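Local coordinates for putative secreted protein (PDB 2QF9) that is of unknown function, a putative secreted DUF305 protein of Streptomyces coelicolor whose family is grouped with the ferritin-like helical bundles, at residues E113-Y116 and L117-M120; S27-V30 and R31-D35. All coordinates share one frame; numbering follows the deposited sequence.

In the fold
Contact 2 comes first along the chain and spans the last turn of helix 8-31 and the loop that follows; contact 1 is two turns of helix 109-137, packed against that same helix end. Their centres lie about 11 Å apart. Glu113 OE2 is 2.6 Å from Thr34 OG1, a probable hydrogen bond between helix 109-137 and the loop. A second probable hydrogen bond links Tyr116 OH to Ser27 OG at 3.0 Å, while Tyr116 CB packs on Val30 CG2 and, in one conformer, Met120 CE on Ser27 OG. No active site is known here; a bound 1,2-ethanediol, probably from the crystallisation liquor, lies between the two subunits, bonded to Tyr28 and Gln48 of each.

Contact 1: E113-Y116 and L117-M120; sequences EVYY and LQLM
Tyr116 and Met120, the latter a selenomethionine, run side by side on the buried face of helix 109-137. In one of its two conformers, bent at chi2 (63°) and chi3 (81°), Met120 brings CE to 3.4 Å from Tyr116 OH, so this methyl contact is tentative. Both residues suit a mostly apolar interior: the flexible chain can fit itself to the ring, and the phenol's one polar atom is satisfied by Ser27 OG of helix 8-31. Ala43, Ile46 and Leu104 also pack on Tyr116, and Leu117 reaches Leu42, so this side is tight. Val114, Tyr115 and Gln118 form the looser, partly exposed side. Between the two, buried Leu119 covers one face of the Tyr115 ring with its branched end, CG offset toward the rim and CD1 3.6 Å from CE2; Lys103 makes a cation-pi contact with that ring. A glutamine suits position 118 because its extended chain can lie along Val114, NE2 3.7 Å from Val114 CG1, while the amide donates to Lys171 O. Underneath, four i to i+4 bonds, such as Leu119 N to Tyr115 O at 2.9 Å, hold the turns. This division of faces is that of an amphipathic alpha-helix in a helical bundle.

Contact 2: S27-V30 and R31-D35; sequences SYIV and RDRTD. With EDO (1,2-ethanediol), chain C.
Between Ser27 and Thr34 the backbone leaves its alpha-helical pattern: Arg31 N bonds to Ser27 O, i to i+4, but Asp32 N turns to Ile29 O and Arg33 N to Val30 O, each three residues back and with the donor well above the carbonyl plane. This is the C-terminal end of helix 8-31, unwinding into the loop before helix 37-63. With CG anti to its carbonyl carbon (chi1 -59°), Arg33 lays CG 3.2 Å from Ile29 O; further bends at chi2 and chi3 lead the guanidinium away to Leu107 O and Asp108. Small, branched Val30 fits the buried side, against Ala43. On the opposite flank, two waters donate to Tyr28 O and bridge it to Asp32; the first is weakly bonded at Asp32 OD1, the second weakly at Tyr28 O but soundly at Asp32 OD2. Asp32 also pairs with Arg40 of the second subunit, so an acidic residue suits this interface. Tyr28 meets Tyr44 of that subunit edge-to-face. A leucine in place of Tyr28 would probably lose this aromatic contact and leave the ethanediol without one of its hydroxyl partners. That molecule sits at the ring edge, in plane, its O1 2.6 Å from Tyr28 OH.

Contact 1: E113-Y116 and L117-M120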
loop_
_atom_site.group_PDB
_atom_site.type_symbol
_atom_site.label_atom_id
_atom_site.label_comp_id
_atom_site.label_asym_id
_atom_site.label_seq_id
_atom_site.Cartn_x
_atom_site.Cartn_y
_atom_site.Cartn_z
ATOM N N GLU A 113 -0.914 -16.634 -14.514
ATOM C CA GLU A 113 -0.033 -16.959 -13.384
ATOM C C GLU A 113 1.428 -17.035 -13.843
ATOM O O GLU A 113 2.322 -16.403 -13.257
ATOM C CB GLU A 113 -0.439 -18.303 -12.758
ATOM C CG GLU A 113 -1.807 -18.280 -12.092
ATOM C CD GLU A 113 -2.414 -19.674 -11.994
ATOM O OE1 GLU A 113 -1.659 -20.606 -11.681
ATOM O OE2 GLU A 113 -3.628 -19.814 -12.234
ATOM N N VAL A 114 1.662 -17.797 -14.912
ATOM C CA VAL A 114 3.026 -17.982 -15.422
ATOM C C VAL A 114 3.621 -16.642 -15.840
ATOM O O VAL A 114 4.763 -16.314 -15.496
ATOM C CB VAL A 114 3.010 -18.992 -16.596
ATOM C CG1 VAL A 114 4.317 -18.946 -17.404
ATOM C CG2 VAL A 114 2.749 -20.415 -16.032
ATOM N N TYR A 115 2.844 -15.867 -16.573
ATOM C CA TYR A 115 3.355 -14.599 -17.115
ATOM C C TYR A 115 3.683 -13.623 -15.986
ATOM O O TYR A 115 4.718 -12.969 -16.018
ATOM C CB TYR A 115 2.371 -13.988 -18.103
ATOM C CG TYR A 115 3.037 -12.964 -19.010
ATOM C CD1 TYR A 115 4.028 -13.364 -19.917
ATOM C CD2 TYR A 115 2.685 -11.623 -18.968
ATOM C CE1 TYR A 115 4.651 -12.438 -20.754
ATOM C CE2 TYR A 115 3.301 -10.692 -19.791
ATOM C CZ TYR A 115 4.281 -11.103 -20.686
ATOM O OH TYR A 115 4.917 -10.197 -21.516
ATOM N N TYR A 116 2.821 -13.583 -14.970
ATOM C CA TYR A 116 3.048 -12.781 -13.761
ATOM C C TYR A 116 4.334 -13.214 -13.052
ATOM O O TYR A 116 5.168 -12.383 -12.684
ATOM C CB TYR A 116 1.850 -12.942 -12.820
ATOM C CG TYR A 116 2.052 -12.333 -11.463
ATOM C CD1 TYR A 116 1.964 -10.940 -11.273
ATOM C CD2 TYR A 116 2.365 -13.144 -10.351
ATOM C CE1 TYR A 116 2.150 -10.374 -10.015
ATOM C CE2 TYR A 116 2.561 -12.590 -9.091
ATOM C CZ TYR A 116 2.462 -11.206 -8.922
ATOM O OH TYR A 116 2.635 -10.657 -7.685
ATOM N N LEU A 117 4.477 -14.519 -12.844
ATOM C CA LEU A 117 5.667 -15.057 -12.203
ATOM C C LEU A 117 6.945 -14.739 -12.982
ATOM O O LEU A 117 7.974 -14.456 -12.392
ATOM C CB LEU A 117 5.520 -16.558 -11.959
ATOM C CG LEU A 117 4.448 -16.924 -10.920
ATOM C CD1 LEU A 117 4.099 -18.393 -11.081
ATOM C CD2 LEU A 117 4.893 -16.596 -9.480
ATOM N N GLN A 118 6.863 -14.773 -14.307
ATOM C CA GLN A 118 8.025 -14.440 -15.147
ATOM C C GLN A 118 8.372 -12.953 -15.046
ATOM O O GLN A 118 9.542 -12.595 -14.830
ATOM C CB GLN A 118 7.743 -14.823 -16.588
ATOM C CG GLN A 118 7.777 -16.340 -16.803
ATOM C CD GLN A 118 7.235 -16.737 -18.173
ATOM O OE1 GLN A 118 6.447 -16.017 -18.772
ATOM N NE2 GLN A 118 7.658 -17.900 -18.664
ATOM N N LEU A 119 7.353 -12.102 -15.189
ATOM C CA LEU A 119 7.561 -10.657 -15.055
ATOM C C LEU A 119 8.079 -10.276 -13.670
ATOM O O LEU A 119 8.988 -9.455 -13.544
ATOM C CB LEU A 119 6.285 -9.881 -15.331
ATOM C CG LEU A 119 5.741 -9.857 -16.759
ATOM C CD1 LEU A 119 4.403 -9.114 -16.788
ATOM C CD2 LEU A 119 6.746 -9.231 -17.766
HETATM N N MSE A 120 7.520 -10.878 -12.625
HETATM C CA MSE A 120 7.900 -10.502 -11.269
HETATM C C MSE A 120 9.312 -11.026 -10.941
HETATM O O MSE A 120 10.058 -10.391 -10.196
HETATM C CB MSE A 120 6.858 -10.991 -10.261
HETATM C CG MSE A 120 7.065 -10.455 -8.857
HETATM SE SE MSE A 120 6.901 -8.496 -8.708
HETATM C CE MSE A 120 4.954 -8.386 -8.621
#

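Contact 2: S27-V30 and R31-D35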
loop_
_atom_site.group_PDB
_atom_site.type_symbol
_atom_site.label_atom_id
_atom_site.label_comp_id
_atom_site.label_asym_id
_atom_site.label_seq_id
_atom_site.Cartn_x
_atom_site.Cartn_y
_atom_site.Cartn_z
ATOM N N SER A 27 0.426 -6.938 -9.321
ATOM C CA SER A 27 -0.292 -7.761 -8.338
ATOM C C SER A 27 -1.805 -7.588 -8.405
ATOM O O SER A 27 -2.550 -8.581 -8.352
ATOM C CB SER A 27 0.261 -7.509 -6.923
ATOM O OG SER A 27 1.646 -7.884 -6.910
ATOM N N TYR A 28 -2.263 -6.339 -8.557
ATOM C CA TYR A 28 -3.682 -6.072 -8.768
ATOM C C TYR A 28 -4.188 -6.750 -10.040
ATOM O O TYR A 28 -5.272 -7.326 -10.042
ATOM C CB TYR A 28 -3.964 -4.563 -8.846
ATOM C CG TYR A 28 -4.287 -3.998 -7.486
ATOM C CD1 TYR A 28 -3.287 -3.414 -6.687
ATOM C CD2 TYR A 28 -5.584 -4.108 -6.963
ATOM C CE1 TYR A 28 -3.592 -2.914 -5.409
ATOM C CE2 TYR A 28 -5.896 -3.596 -5.668
ATOM C CZ TYR A 28 -4.893 -3.027 -4.908
ATOM O OH TYR A 28 -5.188 -2.534 -3.652
ATOM N N ILE A 29 -3.392 -6.685 -11.106
ATOM C CA ILE A 29 -3.806 -7.240 -12.391
ATOM C C ILE A 29 -3.929 -8.770 -12.314
ATOM O O ILE A 29 -4.983 -9.333 -12.669
ATOM C CB ILE A 29 -2.856 -6.819 -13.554
ATOM C CG1 ILE A 29 -2.897 -5.292 -13.782
ATOM C CG2 ILE A 29 -3.251 -7.549 -14.845
ATOM C CD1 ILE A 29 -1.727 -4.804 -14.656
ATOM N N VAL A 30 -2.882 -9.437 -11.827
ATOM C CA VAL A 30 -2.915 -10.905 -11.786
ATOM C C VAL A 30 -4.063 -11.436 -10.904
ATOM O O VAL A 30 -4.662 -12.454 -11.218
ATOM C CB VAL A 30 -1.555 -11.547 -11.413
ATOM C CG1 VAL A 30 -1.293 -11.492 -9.912
ATOM C CG2 VAL A 30 -1.509 -13.014 -11.921
ATOM N N ARG A 31 -4.375 -10.732 -9.817
ATOM C CA ARG A 31 -5.400 -11.218 -8.906
ATOM C C ARG A 31 -6.779 -11.214 -9.567
ATOM O O ARG A 31 -7.654 -12.009 -9.197
ATOM C CB ARG A 31 -5.381 -10.463 -7.574
ATOM C CG ARG A 31 -4.214 -10.896 -6.672
ATOM C CD ARG A 31 -4.123 -10.001 -5.419
ATOM N NE ARG A 31 -5.414 -9.847 -4.739
ATOM C CZ ARG A 31 -5.910 -10.695 -3.840
ATOM N NH1 ARG A 31 -5.245 -11.795 -3.512
ATOM N NH2 ARG A 31 -7.088 -10.453 -3.281
ATOM N N ASP A 32 -6.942 -10.374 -10.587
ATOM C CA ASP A 32 -8.195 -10.305 -11.327
ATOM C C ASP A 32 -8.258 -11.296 -12.507
ATOM O O ASP A 32 -9.313 -11.452 -13.137
ATOM C CB ASP A 32 -8.467 -8.873 -11.809
ATOM C CG ASP A 32 -9.130 -8.000 -10.739
ATOM O OD1 ASP A 32 -9.335 -8.447 -9.593
ATOM O OD2 ASP A 32 -9.443 -6.847 -11.062
ATOM N N ARG A 33 -7.145 -11.974 -12.782
ATOM C CA ARG A 33 -7.035 -12.827 -13.982
ATOM C C ARG A 33 -7.017 -14.327 -13.679
ATOM O O ARG A 33 -7.082 -15.160 -14.605
ATOM C CB ARG A 33 -5.767 -12.488 -14.790
ATOM C CG ARG A 33 -5.616 -11.057 -15.319
ATOM C CD ARG A 33 -6.870 -10.518 -15.987
ATOM N NE ARG A 33 -7.266 -11.281 -17.167
ATOM C CZ ARG A 33 -8.337 -11.019 -17.913
ATOM N NH1 ARG A 33 -9.129 -9.990 -17.623
ATOM N NH2 ARG A 33 -8.612 -11.774 -18.970
ATOM N N THR A 34 -6.884 -14.668 -12.407
ATOM C CA THR A 34 -6.851 -16.055 -11.988
ATOM C C THR A 34 -7.562 -16.291 -10.660
ATOM O O THR A 34 -7.672 -15.370 -9.840
ATOM C CB THR A 34 -5.399 -16.605 -11.940
ATOM O OG1 THR A 34 -5.436 -18.006 -11.637
ATOM C CG2 THR A 34 -4.542 -15.840 -10.877
ATOM N N ASP A 35 -8.024 -17.531 -10.463
ATOM C CA ASP A 35 -8.566 -17.958 -9.172
ATOM C C ASP A 35 -7.525 -18.674 -8.319
ATOM O O ASP A 35 -7.818 -19.089 -7.200
ATOM C CB ASP A 35 -9.798 -18.866 -9.358
ATOM C CG ASP A 35 -11.015 -18.112 -9.856
ATOM O OD1 ASP A 35 -11.202 -16.932 -9.481
ATOM O OD2 ASP A 35 -11.795 -18.716 -10.631
HETATM C C1 EDO C . -2.812 -1.554 -1.128
HETATM O O1 EDO C . -3.153 -1.445 -2.502
HETATM C C2 EDO C . -1.544 -2.392 -1.025
HETATM O O2 EDO C . -1.905 -3.757 -0.896
HETATM O O HOH W 1 -7.206 -7.172 -8.111
HETATM O O HOH W 2 -6.819 -5.291 -11.177
#